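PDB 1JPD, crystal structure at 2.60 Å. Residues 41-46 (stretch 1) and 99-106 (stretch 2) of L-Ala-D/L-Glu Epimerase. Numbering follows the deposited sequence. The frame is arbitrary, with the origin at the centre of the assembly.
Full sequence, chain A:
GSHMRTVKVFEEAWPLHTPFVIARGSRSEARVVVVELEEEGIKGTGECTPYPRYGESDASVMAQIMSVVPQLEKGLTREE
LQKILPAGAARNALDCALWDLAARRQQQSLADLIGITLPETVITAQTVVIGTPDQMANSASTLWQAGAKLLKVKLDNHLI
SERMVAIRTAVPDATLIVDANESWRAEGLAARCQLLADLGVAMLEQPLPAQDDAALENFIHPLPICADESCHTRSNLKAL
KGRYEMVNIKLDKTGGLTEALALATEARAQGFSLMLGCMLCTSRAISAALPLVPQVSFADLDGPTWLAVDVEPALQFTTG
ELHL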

# COMPACT_ATOMS: atom_id res chain seq x y z
N GLY A 41 21.81 9.65 -20.38
CA GLY A 41 22.67 9.63 -19.21
C GLY A 41 21.90 9.42 -17.94
O GLY A 41 22.29 8.61 -17.10
N ILE A 42 20.79 10.13 -17.81
CA ILE A 42 19.97 10.01 -16.63
C ILE A 42 18.97 8.87 -16.80
O ILE A 42 18.28 8.79 -17.81
N LYS A 43 18.92 7.98 -15.81
CA LYS A 43 18.00 6.85 -15.85
C LYS A 43 16.86 7.00 -14.85
O LYS A 43 17.08 7.41 -13.71
N GLY A 44 15.65 6.66 -15.28
CA GLY A 44 14.50 6.73 -14.40
C GLY A 44 13.99 5.32 -14.23
O GLY A 44 13.72 4.63 -15.21
N THR A 45 13.86 4.86 -12.99
CA THR A 45 13.38 3.50 -12.77
C THR A 45 12.09 3.43 -11.97
O THR A 45 11.97 4.03 -10.91
N GLY A 46 11.13 2.69 -12.51
CA GLY A 46 9.85 2.55 -11.85
C GLY A 46 9.46 1.09 -11.73
O GLY A 46 9.56 0.34 -12.70
N TRP A 99 8.75 9.95 -12.58
CA TRP A 99 9.05 10.77 -11.40
C TRP A 99 10.53 10.62 -11.04
O TRP A 99 11.19 11.59 -10.68
N ASP A 100 11.03 9.40 -11.12
CA ASP A 100 12.42 9.11 -10.79
C ASP A 100 13.31 9.88 -11.75
O ASP A 100 14.30 10.48 -11.33
N LEU A 101 12.94 9.86 -13.03
CA LEU A 101 13.68 10.55 -14.07
C LEU A 101 13.62 12.07 -13.89
O LEU A 101 14.61 12.77 -14.07
N ALA A 102 12.44 12.57 -13.53
CA ALA A 102 12.28 14.01 -13.34
C ALA A 102 13.06 14.53 -12.13
O ALA A 102 13.41 15.71 -12.06
N ALA A 103 13.35 13.65 -11.17
CA ALA A 103 14.08 14.07 -9.98
C ALA A 103 15.58 13.97 -10.19
O ALA A 103 16.34 14.82 -9.73
N ARG A 104 16.02 12.92 -10.88
CA ARG A 104 17.44 12.74 -11.15
C ARG A 104 17.93 13.81 -12.12
O ARG A 104 19.08 14.23 -12.05
N ARG A 105 17.05 14.24 -13.02
CA ARG A 105 17.40 15.26 -13.99
C ARG A 105 17.49 16.63 -13.34
O ARG A 105 17.67 17.64 -14.01
N GLN A 106 17.36 16.66 -12.02
CA GLN A 106 17.46 17.91 -11.27
C GLN A 106 18.34 17.66 -10.07
O GLN A 106 18.45 18.49 -9.17

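The strand of stretch 1 runs roughly antiparallel to the helix of stretch 2, with 148° between their N-to-C directions and a closest axial approach of 6.1 Å. So near an approach depends on Gly-44, whose CA lies 3.9 Å from the CA of Leu-101 and 3.8 Å from Leu-101 N. An ideal CB built on Gly-44 would point toward the helix and fall 2.6 Å from Leu-101 CB, a clash; the absence of a side chain lets the two backbones come together here.

Apolar packing gathers around Ile-42, whose CA-to-CB bond points toward the helix. With chi1 and chi2 both m, its CG2 lies 3.3 Å from Arg-104 CB, 3.8 Å from Arg-105 CG and 4.0 Å from Leu-101 CD1, so aliphatic portions of two arginines extend the hydrophobic patch. Leu-101 leaves its CA sideways, but its t,p rotamer brings the side-chain end nearer the strand, where CD1 also sits 3.6 Å from Ile-42 O.

The polar link is a side chain to backbone hydrogen bond. Asp-100 points toward the strand with chi1 t, and its OD1 accepts from Thr-45 N at 2.8 Å; the N-H...O angle of 172° is nearly linear. Thr-45 itself points sideways, chi1 m, and its CB approaches Asp-100 OD1 at 3.9 Å.

The same carboxylate oxygen serves the helix. Arg-104, pointing toward the strand with chi1 to chi3 m,t,t, forms a salt bridge through NE to Asp-100 OD1 at 3.3 Å, including a weak hydrogen bond (159°). Arg-104 NE is also 3.3 Å from Lys-43 O, but the poor angle excludes a hydrogen bond. Lys-43 directs its CB away in an extended m,t,t,t rotamer, and its NZ is hydrogen-bonded elsewhere in the structure.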

# COMPACT_ATOMS: atom_id res chain seq x y z
CB ILE A 42 19.20 11.31 -16.36
CG1 ILE A 42 20.13 12.51 -16.51
CG2 ILE A 42 18.59 11.28 -14.95
CD1 ILE A 42 21.35 12.47 -15.60
CB LYS A 43 18.76 5.54 -15.56
CG LYS A 43 19.70 5.09 -16.66
CD LYS A 43 20.33 3.73 -16.34
CE LYS A 43 21.24 3.25 -17.47
NZ LYS A 43 21.79 1.87 -17.25
CB THR A 45 14.45 2.65 -12.08
OG1 THR A 45 15.62 2.62 -12.90
CG2 THR A 45 13.94 1.23 -11.88
CB TRP A 99 8.23 10.33 -10.18
CG TRP A 99 6.86 10.93 -10.08
CD1 TRP A 99 5.67 10.32 -10.39
CD2 TRP A 99 6.53 12.25 -9.64
NE1 TRP A 99 4.62 11.18 -10.16
CE2 TRP A 99 5.12 12.37 -9.69
CE3 TRP A 99 7.29 13.34 -9.19
CZ2 TRP A 99 4.46 13.54 -9.33
CZ3 TRP A 99 6.62 14.50 -8.83
CH2 TRP A 99 5.22 14.59 -8.90
CB ASP A 100 12.68 7.61 -10.94
CG ASP A 100 13.94 7.18 -10.23
OD1 ASP A 100 14.63 6.27 -10.74
OD2 ASP A 100 14.23 7.74 -9.15
CB LEU A 101 13.12 10.19 -15.43
CG LEU A 101 13.75 10.90 -16.64
CD1 LEU A 101 15.19 10.44 -16.83
CD2 LEU A 101 12.92 10.58 -17.87
CB ALA A 102 10.80 14.35 -13.20
CB ALA A 103 13.67 13.23 -8.78
CB ARG A 104 17.71 11.35 -11.72
CG ARG A 104 17.65 10.24 -10.69
CD ARG A 104 17.52 8.89 -11.38
NE ARG A 104 17.55 7.79 -10.42
CZ ARG A 104 18.64 7.43 -9.75
NH1 ARG A 104 19.77 8.09 -9.93
NH2 ARG A 104 18.59 6.43 -8.89
CB ARG A 105 16.38 15.31 -15.14
CG ARG A 105 16.58 14.22 -16.16
CD ARG A 105 15.49 14.22 -17.23
NE ARG A 105 15.60 15.33 -18.17
CZ ARG A 105 15.16 16.56 -17.93
NH1 ARG A 105 14.58 16.86 -16.78
NH2 ARG A 105 15.30 17.50 -18.86
CB GLN A 106 16.08 18.38 -10.83
CG GLN A 106 15.13 18.57 -11.97
CD GLN A 106 13.97 19.46 -11.60
OE1 GLN A 106 12.96 19.51 -12.31
NE2 GLN A 106 14.11 20.20 -10.50